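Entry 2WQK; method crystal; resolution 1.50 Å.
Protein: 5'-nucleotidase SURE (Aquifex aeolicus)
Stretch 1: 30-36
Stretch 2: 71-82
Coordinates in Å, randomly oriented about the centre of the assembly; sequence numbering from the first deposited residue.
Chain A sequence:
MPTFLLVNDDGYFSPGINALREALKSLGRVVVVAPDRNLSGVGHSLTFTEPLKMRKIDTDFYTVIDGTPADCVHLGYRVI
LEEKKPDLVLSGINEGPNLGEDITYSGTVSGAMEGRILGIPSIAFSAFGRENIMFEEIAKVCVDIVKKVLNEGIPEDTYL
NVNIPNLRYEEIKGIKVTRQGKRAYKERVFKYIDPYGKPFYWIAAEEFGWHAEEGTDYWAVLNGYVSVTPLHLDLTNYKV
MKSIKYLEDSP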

ATOM      1  N   VAL A  30     -28.689 -12.271   9.961  1.00 12.98           N
ATOM      2  CA  VAL A  30     -27.471 -11.462   9.817  1.00 12.82           C
ATOM      3  C   VAL A  30     -26.841 -11.854   8.505  1.00 13.72           C
ATOM      4  O   VAL A  30     -26.447 -13.003   8.324  1.00 16.29           O
ATOM      5  N   VAL A  31     -26.665 -10.866   7.620  1.00 12.40           N
ATOM      6  CA  VAL A  31     -25.984 -11.092   6.359  1.00 12.03           C
ATOM      7  C   VAL A  31     -24.681 -10.317   6.452  1.00 12.16           C
ATOM      8  O   VAL A  31     -24.695  -9.086   6.569  1.00 12.85           O
ATOM      9  N   VAL A  32     -23.583 -11.053   6.428  1.00 12.71           N
ATOM     10  CA  VAL A  32     -22.246 -10.431   6.561  1.00 12.82           C
ATOM     11  C   VAL A  32     -21.639 -10.262   5.185  1.00 13.10           C
ATOM     12  O   VAL A  32     -21.580 -11.206   4.389  1.00 14.01           O
ATOM     13  N   VAL A  33     -21.122  -9.057   4.943  1.00 12.76           N
ATOM     14  CA  VAL A  33     -20.278  -8.818   3.762  1.00 12.66           C
ATOM     15  C   VAL A  33     -19.126  -7.973   4.324  1.00 11.72           C
ATOM     16  O   VAL A  33     -19.361  -6.851   4.802  1.00 12.95           O
ATOM     17  N   ALA A  34     -17.924  -8.529   4.300  1.00 12.40           N
ATOM     18  CA  ALA A  34     -16.806  -7.835   4.978  1.00 12.86           C
ATOM     19  C   ALA A  34     -15.492  -7.997   4.184  1.00 13.10           C
ATOM     20  O   ALA A  34     -15.327  -8.933   3.381  1.00 12.71           O
ATOM     21  N   PRO A  35     -14.552  -7.069   4.405  1.00 13.96           N
ATOM     22  CA  PRO A  35     -13.280  -7.193   3.710  1.00 14.38           C
ATOM     23  C   PRO A  35     -12.517  -8.483   4.051  1.00 14.53           C
ATOM     24  O   PRO A  35     -12.734  -9.090   5.104  1.00 15.17           O
ATOM     25  N   ASP A  36     -11.603  -8.883   3.174  1.00 15.99           N
ATOM     26  CA  ASP A  36     -10.788 -10.065   3.422  1.00 17.53           C
ATOM     27  C   ASP A  36      -9.476  -9.755   4.202  1.00 17.37           C
ATOM     28  O   ASP A  36      -8.628 -10.613   4.350  1.00 18.98           O
ATOM     29  N   ASP A  71     -17.630  -0.467  -0.152  1.00 12.55           N
ATOM     30  CA  ASP A  71     -17.804  -1.483  -1.218  1.00 11.77           C
ATOM     31  C   ASP A  71     -18.728  -2.598  -0.668  1.00 12.20           C
ATOM     32  O   ASP A  71     -19.633  -3.084  -1.351  1.00 13.37           O
ATOM     33  N   CYS A  72     -18.443  -3.004   0.559  1.00 10.98           N
ATOM     34  CA  CYS A  72     -19.190  -4.117   1.172  1.00 10.74           C
ATOM     35  C   CYS A  72     -20.687  -3.763   1.329  1.00  9.97           C
ATOM     36  O   CYS A  72     -21.571  -4.610   1.101  1.00 12.20           O
ATOM     37  N   VAL A  73     -20.968  -2.545   1.803  1.00 10.24           N
ATOM     38  CA  VAL A  73     -22.350  -2.108   1.964  1.00 10.28           C
ATOM     39  C   VAL A  73     -23.068  -2.068   0.621  1.00 10.88           C
ATOM     40  O   VAL A  73     -24.185  -2.566   0.474  1.00 13.08           O
ATOM     41  N   HIS A  74     -22.394  -1.491  -0.373  1.00 11.73           N
ATOM     42  CA  HIS A  74     -23.023  -1.350  -1.666  1.00 12.41           C
ATOM     43  C   HIS A  74     -23.226  -2.693  -2.384  1.00 13.39           C
ATOM     44  O   HIS A  74     -24.332  -2.934  -2.972  1.00 14.17           O
ATOM     45  N   LEU A  75     -22.215  -3.559  -2.338  1.00 12.68           N
ATOM     46  CA  LEU A  75     -22.376  -4.902  -2.945  1.00 13.92           C
ATOM     47  C   LEU A  75     -23.373  -5.725  -2.112  1.00 13.84           C
ATOM     48  O   LEU A  75     -24.148  -6.527  -2.660  1.00 15.26           O
ATOM     49  N   GLY A  76     -23.321  -5.583  -0.800  1.00 13.32           N
ATOM     50  CA  GLY A  76     -24.297  -6.294   0.050  1.00 13.50           C
ATOM     51  C   GLY A  76     -25.729  -5.941  -0.300  1.00 14.09           C
ATOM     52  O   GLY A  76     -26.615  -6.804  -0.440  1.00 15.50           O
ATOM     53  N   TYR A  77     -25.976  -4.652  -0.474  1.00 13.38           N
ATOM     54  CA  TYR A  77     -27.319  -4.194  -0.751  1.00 14.11           C
ATOM     55  C   TYR A  77     -27.751  -4.560  -2.177  1.00 14.47           C
ATOM     56  O   TYR A  77     -28.822  -5.138  -2.384  1.00 15.54           O
ATOM     57  N   ARG A  78     -26.916  -4.236  -3.168  1.00 15.01           N
ATOM     58  CA  ARG A  78     -27.330  -4.407  -4.558  1.00 16.38           C
ATOM     59  C   ARG A  78     -27.247  -5.835  -5.030  1.00 16.87           C
ATOM     60  O   ARG A  78     -28.090  -6.249  -5.822  1.00 19.82           O
ATOM     61  N   VAL A  79     -26.231  -6.573  -4.615  1.00 16.47           N
ATOM     62  CA  VAL A  79     -26.024  -7.952  -5.133  1.00 17.18           C
ATOM     63  C   VAL A  79     -26.633  -8.958  -4.159  1.00 17.00           C
ATOM     64  O   VAL A  79     -27.568  -9.702  -4.523  1.00 19.76           O
ATOM     65  N   ILE A  80     -26.167  -8.978  -2.914  1.00 15.52           N
ATOM     66  CA  ILE A  80     -26.545 -10.077  -2.011  1.00 16.18           C
ATOM     67  C   ILE A  80     -28.030  -9.965  -1.646  1.00 16.45           C
ATOM     68  O   ILE A  80     -28.767 -10.963  -1.704  1.00 18.17           O
ATOM     69  N   LEU A  81     -28.464  -8.766  -1.275  1.00 16.01           N
ATOM     70  CA  LEU A  81     -29.862  -8.513  -0.912  1.00 15.55           C
ATOM     71  C   LEU A  81     -30.775  -8.135  -2.068  1.00 16.71           C
ATOM     72  O   LEU A  81     -31.956  -7.824  -1.852  1.00 18.04           O
ATOM     73  N   GLU A  82     -30.221  -8.104  -3.280  1.00 18.05           N
ATOM     74  CA  GLU A  82     -31.036  -7.849  -4.471  1.00 19.71           C
ATOM     75  C   GLU A  82     -31.853  -6.559  -4.370  1.00 19.77           C
ATOM     76  O   GLU A  82     -33.023  -6.499  -4.773  1.00 20.95           O
TER

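Helix 71-80 packs across strand 30-35, with the two axes 7.5 Å apart at closest approach. Their N-to-C directions differ by 145°, so the strand and helix run roughly antiparallel. As the helix advances, its contacts therefore move back along the strand, from Pro35 toward Val31. The interface is apolar. No hydrogen bond joins the two stretches, and they bury 312 Å² together.

The CB of Asp71 points sideways, and the residue does not touch the strand. Its chi1 is m, and both carboxylate oxygens are hydrogen-bonded elsewhere in the structure.

Cys72 is the main helix residue at this end. Its CB points toward the strand, and chi1 is m. The backbones come close here, with Cys72 CA 5.5 Å from Val33 CA. Cys72 CB sits 3.4 Å from Val33 O and 3.9 Å from Val33 CG1. The sulfur reaches further along the strand. Cys72 SG lies 3.6 Å from Ala34 C, 3.6 Å from Pro35 N and 3.8 Å from Pro35 CD. It thus rests against the Ala34-Pro35 peptide and CD of the proline ring. The Ala34 methyl points away from the helix, so Ala34 meets the sulfur through its backbone. Pro35 points sideways, and its ring has a C-gamma exo pucker.

Val73 is t and points away. His74 is m and out of reach of the strand; both its ring nitrogens are hydrogen-bonded elsewhere. Leu75 is m, t, its CB points sideways, and Leu75 CB stays 5.1 Å from Val33 CG1.

Gly76 faces the strand without a side chain. Val33 packs beside it, with Val33 CG2 3.9 Å from Gly76 CA. A CB on Gly76 would point toward the strand. An ideal CB on Gly76 would lie a tight 3.4 Å from Val33 CG2 and clash with Cys72 O at 2.9 Å. Val33 itself is t and points toward the helix. Its two methyls are spread along the helix, CG1 near Cys72 and CG2 near Gly76 and Ile80.

Tyr77 is t and points away. Arg78 and Val79 are out of reach. The helix widens to a pi-type turn at 76-80. In this turn Leu81 N hydrogen-bonds to Gly76 O at 2.8 Å, and Ile80 N hydrogen-bonds to Leu75 O at 3.2 Å.

Ile80 points toward the strand with rotamer m, m. Ile80 CG2 packs 3.7 Å from Val31 CG1, and Ile80 CG1 lies 4.2 Å from Val33 CG2. Ile80 therefore contacts both of the strand valines that point toward the helix. The alternate valines, Val30 and Val32, make no contact with it.

Leu81 follows the helix. Its CB points sideways, but the m, t rotamer brings the end of the side chain nearer. Leu81 CD2 stops 4.1 Å from Val31 CG2. Val31 is t and touches both Ile80 and Leu81. Glu82 has positive phi, is exposed and stays out of reach.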

ATOM      1  CB  VAL A  30     -26.439 -11.704  10.962  1.00 13.85           C
ATOM      2  CG1 VAL A  30     -25.298 -10.721  10.805  1.00 15.53           C
ATOM      3  CG2 VAL A  30     -27.127 -11.615  12.358  1.00 14.54           C
ATOM      4  CB  VAL A  31     -26.825 -10.626   5.146  1.00 12.66           C
ATOM      5  CG1 VAL A  31     -26.044 -10.794   3.825  1.00 14.54           C
ATOM      6  CG2 VAL A  31     -28.179 -11.420   5.107  1.00 14.61           C
ATOM      7  CB  VAL A  32     -21.278 -11.292   7.375  1.00 13.25           C
ATOM      8  CG1 VAL A  32     -19.792 -10.827   7.308  1.00 16.19           C
ATOM      9  CG2 VAL A  32     -21.749 -11.354   8.812  1.00 16.37           C
ATOM     10  CB  VAL A  33     -21.027  -8.056   2.633  1.00 12.33           C
ATOM     11  CG1 VAL A  33     -20.138  -7.895   1.406  1.00 13.09           C
ATOM     12  CG2 VAL A  33     -22.326  -8.809   2.273  1.00 14.32           C
ATOM     13  CB  ALA A  34     -16.644  -8.376   6.395  1.00 14.35           C
ATOM     14  CB  PRO A  35     -12.480  -5.959   4.199  1.00 14.67           C
ATOM     15  CG  PRO A  35     -13.521  -4.985   4.742  1.00 15.66           C
ATOM     16  CD  PRO A  35     -14.621  -5.904   5.303  1.00 14.07           C
ATOM     17  CB  ASP A  36     -10.435 -10.753   2.109  1.00 18.11           C
ATOM     18  CG  ASP A  36      -9.404  -9.980   1.319  1.00 19.30           C
ATOM     19  OD1 ASP A  36      -9.454  -8.733   1.395  1.00 19.95           O
ATOM     20  OD2 ASP A  36      -8.579 -10.631   0.626  1.00 23.40           O
ATOM     21  CB  ASP A  71     -16.496  -2.114  -1.624  1.00 13.14           C
ATOM     22  CG  ASP A  71     -15.541  -1.127  -2.341  1.00 14.51           C
ATOM     23  OD1 ASP A  71     -16.036  -0.130  -2.915  1.00 16.68           O
ATOM     24  OD2 ASP A  71     -14.314  -1.411  -2.334  1.00 15.71           O
ATOM     25  CB  CYS A  72     -18.573  -4.518   2.520  1.00 11.99           C
ATOM     26  SG  CYS A  72     -16.968  -5.264   2.412  1.00 13.76           S
ATOM     27  CB  VAL A  73     -22.472  -0.747   2.693  1.00 10.52           C
ATOM     28  CG1 VAL A  73     -23.906  -0.195   2.659  1.00 12.02           C
ATOM     29  CG2 VAL A  73     -21.858  -0.827   4.109  1.00 11.37           C
ATOM     30  CB  HIS A  74     -22.270  -0.323  -2.531  1.00 12.89           C
ATOM     31  CG  HIS A  74     -22.497   1.094  -2.075  1.00 14.26           C
ATOM     32  ND1 HIS A  74     -23.193   2.014  -2.828  1.00 16.60           N
ATOM     33  CD2 HIS A  74     -22.131   1.742  -0.945  1.00 14.93           C
ATOM     34  CE1 HIS A  74     -23.265   3.161  -2.164  1.00 17.84           C
ATOM     35  NE2 HIS A  74     -22.622   3.029  -1.020  1.00 15.62           N
ATOM     36  CB  LEU A  75     -21.042  -5.637  -3.070  1.00 14.27           C
ATOM     37  CG  LEU A  75     -20.078  -5.076  -4.136  1.00 16.04           C
ATOM     38  CD1 LEU A  75     -18.747  -5.796  -4.085  1.00 19.14           C
ATOM     39  CD2 LEU A  75     -20.672  -5.139  -5.570  1.00 17.40           C
ATOM     40  CB  TYR A  77     -27.376  -2.683  -0.572  1.00 14.91           C
ATOM     41  CG  TYR A  77     -28.652  -2.029  -1.033  1.00 15.28           C
ATOM     42  CD1 TYR A  77     -29.893  -2.410  -0.513  1.00 16.75           C
ATOM     43  CD2 TYR A  77     -28.634  -1.004  -1.958  1.00 17.14           C
ATOM     44  CE1 TYR A  77     -31.055  -1.791  -0.862  1.00 17.76           C
ATOM     45  CE2 TYR A  77     -29.805  -0.391  -2.351  1.00 18.24           C
ATOM     46  CZ  TYR A  77     -31.028  -0.769  -1.787  1.00 17.53           C
ATOM     47  OH  TYR A  77     -32.181  -0.126  -2.198  1.00 22.52           O
ATOM     48  CB  ARG A  78     -26.535  -3.489  -5.495  1.00 16.91           C
ATOM     49  CG  ARG A  78     -26.783  -2.066  -5.173  1.00 20.46           C
ATOM     50  CD  ARG A  78     -26.349  -1.067  -6.264  1.00 24.21           C
ATOM     51  NE  ARG A  78     -26.578   0.253  -5.716  1.00 27.91           N
ATOM     52  CZ  ARG A  78     -27.704   0.945  -5.833  1.00 31.67           C
ATOM     53  NH1 ARG A  78     -28.734   0.468  -6.533  1.00 34.37           N
ATOM     54  NH2 ARG A  78     -27.776   2.141  -5.250  1.00 32.66           N
ATOM     55  CB  VAL A  79     -24.536  -8.277  -5.404  1.00 17.52           C
ATOM     56  CG1 VAL A  79     -24.381  -9.694  -5.964  1.00 18.18           C
ATOM     57  CG2 VAL A  79     -23.875  -7.203  -6.342  1.00 18.38           C
ATOM     58  CB  ILE A  80     -25.655 -10.105  -0.762  1.00 15.99           C
ATOM     59  CG1 ILE A  80     -24.164 -10.271  -1.160  1.00 15.83           C
ATOM     60  CG2 ILE A  80     -26.096 -11.223   0.172  1.00 16.39           C
ATOM     61  CD1 ILE A  80     -23.910 -11.471  -2.043  1.00 16.87           C
ATOM     62  CB  LEU A  81     -29.924  -7.461   0.207  1.00 15.59           C
ATOM     63  CG  LEU A  81     -29.187  -7.814   1.497  1.00 14.87           C
ATOM     64  CD1 LEU A  81     -29.246  -6.631   2.452  1.00 16.59           C
ATOM     65  CD2 LEU A  81     -29.745  -9.128   2.111  1.00 16.36           C
ATOM     66  CB  GLU A  82     -31.956  -9.070  -4.742  1.00 21.07           C
ATOM     67  CG  GLU A  82     -31.186 -10.361  -4.934  1.00 22.38           C
ATOM     68  CD  GLU A  82     -32.070 -11.578  -5.252  0.50 24.30           C
ATOM     69  OE1 GLU A  82     -33.233 -11.395  -5.622  0.50 24.80           O
ATOM     70  OE2 GLU A  82     -31.585 -12.714  -5.142  0.50 27.02           O
TER